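Local coordinates for protein HI_1472 (Haemophilus influenzae, PDB 3PSH) that binds molybdate and tungstate, but not sulfate or phosphate, in the periplasm as the solute-binding component of the low-affinity molybdate importer MolBCA, at residues Q155-A163 with D313-T321. Sequence-based numbering, arbitrary orientation.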
loop_
_atom_site.group_PDB
_atom_site.type_symbol
_atom_site.label_atom_id
_atom_site.label_comp_id
_atom_site.label_asym_id
_atom_site.label_seq_id
_atom_site.Cartn_x
_atom_site.Cartn_y
_atom_site.Cartn_z
ATOM N N GLN A 155 9.077 13.672 14.155
ATOM C CA GLN A 155 9.445 14.665 13.126
ATOM C C GLN A 155 9.534 14.007 11.733
ATOM O O GLN A 155 8.957 14.554 10.786
ATOM C CB GLN A 155 10.756 15.322 13.549
ATOM C CG GLN A 155 11.411 16.255 12.522
ATOM C CD GLN A 155 12.820 16.714 12.976
ATOM O OE1 GLN A 155 13.054 16.902 14.174
ATOM N NE2 GLN A 155 13.751 16.903 12.020
ATOM N N GLN A 156 10.174 12.808 11.624
ATOM C CA GLN A 156 10.266 12.198 10.310
ATOM C C GLN A 156 8.850 11.780 9.828
ATOM O O GLN A 156 8.495 11.875 8.630
ATOM C CB GLN A 156 11.277 11.058 10.231
ATOM C CG GLN A 156 11.501 10.614 8.737
ATOM C CD GLN A 156 12.909 10.202 8.381
ATOM O OE1 GLN A 156 13.156 9.190 7.653
ATOM N NE2 GLN A 156 13.876 11.010 8.822
ATOM N N GLY A 157 7.987 11.351 10.761
ATOM C CA GLY A 157 6.592 11.031 10.477
ATOM C C GLY A 157 5.872 12.242 9.861
ATOM O O GLY A 157 5.189 12.151 8.853
ATOM N N ASP A 158 6.072 13.395 10.463
ATOM C CA ASP A 158 5.415 14.596 9.983
ATOM C C ASP A 158 5.925 14.955 8.593
ATOM O O ASP A 158 5.124 15.386 7.792
ATOM C CB ASP A 158 5.578 15.752 10.950
ATOM C CG ASP A 158 4.805 15.525 12.250
ATOM O OD1 ASP A 158 3.840 14.776 12.260
ATOM O OD2 ASP A 158 5.163 16.172 13.290
ATOM N N GLU A 159 7.231 14.763 8.329
ATOM C CA GLU A 159 7.801 15.062 7.038
ATOM C C GLU A 159 7.277 14.077 5.973
ATOM O O GLU A 159 7.103 14.426 4.755
ATOM C CB GLU A 159 9.336 14.888 7.138
ATOM C CG GLU A 159 9.906 15.982 8.049
ATOM C CD GLU A 159 11.319 15.748 8.534
ATOM O OE1 GLU A 159 11.855 14.591 8.393
ATOM O OE2 GLU A 159 11.834 16.736 9.148
ATOM N N LEU A 160 7.077 12.837 6.416
ATOM C CA LEU A 160 6.578 11.758 5.522
ATOM C C LEU A 160 5.118 12.018 5.123
ATOM O O LEU A 160 4.737 11.931 3.888
ATOM C CB LEU A 160 6.679 10.394 6.268
ATOM C CG LEU A 160 6.323 9.236 5.276
ATOM C CD1 LEU A 160 7.207 9.060 4.063
ATOM C CD2 LEU A 160 6.511 7.942 6.123
ATOM N N VAL A 161 4.296 12.475 6.083
ATOM C CA VAL A 161 2.926 12.860 5.778
ATOM C C VAL A 161 2.908 14.044 4.785
ATOM O O VAL A 161 2.161 14.025 3.794
ATOM C CB VAL A 161 2.150 13.234 7.069
ATOM C CG1 VAL A 161 0.773 13.917 6.723
ATOM C CG2 VAL A 161 1.940 11.917 7.964
ATOM N N LYS A 162 3.702 15.049 5.069
ATOM C CA LYS A 162 3.748 16.259 4.195
ATOM C C LYS A 162 4.227 15.830 2.763
ATOM O O LYS A 162 3.577 16.230 1.759
ATOM C CB LYS A 162 4.634 17.422 4.830
ATOM C CG LYS A 162 4.481 18.729 3.989
ATOM C CD LYS A 162 5.569 19.819 4.120
ATOM C CE LYS A 162 5.526 20.739 2.836
ATOM N NZ LYS A 162 5.687 20.006 1.467
ATOM N N ALA A 163 5.286 14.993 2.673
ATOM C CA ALA A 163 5.726 14.489 1.363
ATOM C C ALA A 163 4.610 13.699 0.661
ATOM O O ALA A 163 4.408 13.860 -0.594
ATOM C CB ALA A 163 6.964 13.684 1.442
ATOM N N ASP A 313 14.815 12.698 -4.889
ATOM C CA ASP A 313 14.793 13.487 -3.664
ATOM C C ASP A 313 14.055 12.670 -2.521
ATOM O O ASP A 313 14.468 12.640 -1.361
ATOM C CB ASP A 313 14.042 14.824 -3.865
ATOM C CG ASP A 313 14.824 15.812 -4.736
ATOM O OD1 ASP A 313 16.043 15.581 -4.875
ATOM O OD2 ASP A 313 14.132 16.718 -5.309
ATOM N N TYR A 314 12.955 12.023 -2.938
ATOM C CA TYR A 314 12.119 11.241 -2.052
ATOM C C TYR A 314 12.900 9.994 -1.562
ATOM O O TYR A 314 12.884 9.701 -0.313
ATOM C CB TYR A 314 10.812 10.799 -2.780
ATOM C CG TYR A 314 9.748 10.087 -1.842
ATOM C CD1 TYR A 314 8.645 10.764 -1.442
ATOM C CD2 TYR A 314 10.008 8.834 -1.340
ATOM C CE1 TYR A 314 7.672 10.142 -0.538
ATOM C CE2 TYR A 314 9.095 8.162 -0.552
ATOM C CZ TYR A 314 7.917 8.843 -0.090
ATOM O OH TYR A 314 7.002 8.242 0.797
ATOM N N TYR A 315 13.531 9.282 -2.480
ATOM C CA TYR A 315 14.277 8.063 -2.129
ATOM C C TYR A 315 15.460 8.452 -1.237
ATOM O O TYR A 315 15.675 7.777 -0.242
ATOM C CB TYR A 315 14.711 7.234 -3.327
ATOM C CG TYR A 315 13.700 6.203 -3.720
ATOM C CD1 TYR A 315 12.397 6.540 -4.142
ATOM C CD2 TYR A 315 14.012 4.828 -3.668
ATOM C CE1 TYR A 315 11.473 5.478 -4.513
ATOM C CE2 TYR A 315 13.141 3.798 -4.093
ATOM C CZ TYR A 315 11.810 4.155 -4.500
ATOM O OH TYR A 315 10.977 3.094 -4.823
ATOM N N GLN A 316 16.124 9.568 -1.504
ATOM C CA GLN A 316 17.332 9.855 -0.700
ATOM C C GLN A 316 16.877 10.216 0.730
ATOM O O GLN A 316 17.560 9.805 1.706
ATOM C CB GLN A 316 18.106 11.029 -1.349
ATOM C CG GLN A 316 18.695 10.638 -2.726
ATOM C CD GLN A 316 19.925 9.748 -2.635
ATOM O OE1 GLN A 316 20.451 9.493 -1.566
ATOM N NE2 GLN A 316 20.340 9.186 -3.798
ATOM N N LYS A 317 15.694 10.876 0.839
ATOM C CA LYS A 317 15.151 11.295 2.143
ATOM C C LYS A 317 14.601 10.143 2.998
ATOM O O LYS A 317 15.068 9.929 4.160
ATOM C CB LYS A 317 14.128 12.430 2.025
ATOM C CG LYS A 317 13.382 12.685 3.304
ATOM C CD LYS A 317 14.146 13.635 4.232
ATOM C CE LYS A 317 13.371 13.795 5.554
ATOM N NZ LYS A 317 14.425 14.469 6.531
ATOM N N PHE A 318 13.782 9.255 2.366
ATOM C CA PHE A 318 13.008 8.267 3.147
ATOM C C PHE A 318 13.593 6.888 3.045
ATOM O O PHE A 318 13.359 6.066 3.967
ATOM C CB PHE A 318 11.518 8.333 2.668
ATOM C CG PHE A 318 10.884 9.681 3.061
ATOM C CD1 PHE A 318 10.795 10.038 4.396
ATOM C CD2 PHE A 318 10.478 10.621 2.099
ATOM C CE1 PHE A 318 10.307 11.276 4.790
ATOM C CE2 PHE A 318 9.961 11.865 2.477
ATOM C CZ PHE A 318 9.829 12.211 3.826
ATOM N N TYR A 319 14.266 6.571 1.925
ATOM C CA TYR A 319 14.906 5.249 1.853
ATOM C C TYR A 319 16.405 5.297 1.994
ATOM O O TYR A 319 17.009 4.259 1.978
ATOM C CB TYR A 319 14.556 4.519 0.539
ATOM C CG TYR A 319 13.093 4.096 0.410
ATOM C CD1 TYR A 319 12.551 3.096 1.263
ATOM C CD2 TYR A 319 12.256 4.684 -0.579
ATOM C CE1 TYR A 319 11.213 2.647 1.128
ATOM C CE2 TYR A 319 10.914 4.182 -0.760
ATOM C CZ TYR A 319 10.397 3.247 0.132
ATOM O OH TYR A 319 9.147 2.749 -0.061
ATOM N N ARG A 320 16.974 6.493 2.125
ATOM C CA ARG A 320 18.432 6.743 2.354
ATOM C C ARG A 320 19.295 6.089 1.220
ATOM O O ARG A 320 20.488 5.637 1.395
ATOM C CB ARG A 320 18.813 6.226 3.781
ATOM C CG ARG A 320 17.973 6.759 4.878
ATOM C CD ARG A 320 18.160 5.900 6.178
ATOM N NE ARG A 320 17.411 4.637 5.972
ATOM C CZ ARG A 320 16.065 4.474 6.081
ATOM N NH1 ARG A 320 15.233 5.482 6.256
ATOM N NH2 ARG A 320 15.565 3.270 5.867
ATOM N N THR A 321 18.692 6.018 0.041
ATOM C CA THR A 321 19.386 5.512 -1.136
ATOM C C THR A 321 18.755 6.105 -2.415
ATOM O O THR A 321 17.753 6.815 -2.322
ATOM C CB THR A 321 19.421 3.959 -1.208
ATOM O OG1 THR A 321 20.396 3.613 -2.209
ATOM C CG2 THR A 321 18.082 3.326 -1.515
#
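Glu159 OE1 and Lys317 NZ, 3.2 Å apart, form a salt bridge with a weak hydrogen bond between segments 155-163 and 313-319, which run roughly antiparallel (157°), their axes 11.4 Å apart at closest approach. The two side chains meet at about a right angle, and the other carboxylate oxygen, Glu159 OE2, accepts a weak hydrogen bond from Gln155 NE2 one turn earlier. Next to the ion pair, Phe318 enters as a knob the hole made by Gln156, Glu159, Leu160 and Ala163. Its ring is clamped: Leu160 CD1 makes a CH-pi contact 3.7 Å from the centroid, nearly on the normal, while Lys317 CG covers the opposite face. Leu160 turns CG away from its own backbone N (chi1 -173°), and chi2 of 62° then carries CD1 onto Phe318 and within 3.4 Å of Tyr314 OH. Ala163 CB meets both rings obliquely, 3.7 Å from Phe318 CE2 and 4.1 Å from Tyr314 CE1. Tyr314 OH is hydrogen-bonded to Gln34 of helix 26-34, which carries the molybdate-binding His26 and Gln27; the Leu160 and Gln27 side chains are about 11 Å apart. This knobs-into-holes packing joins the C-terminal helix 307-319 to helix 154-165, and Tyr314 also touches helix 283-297.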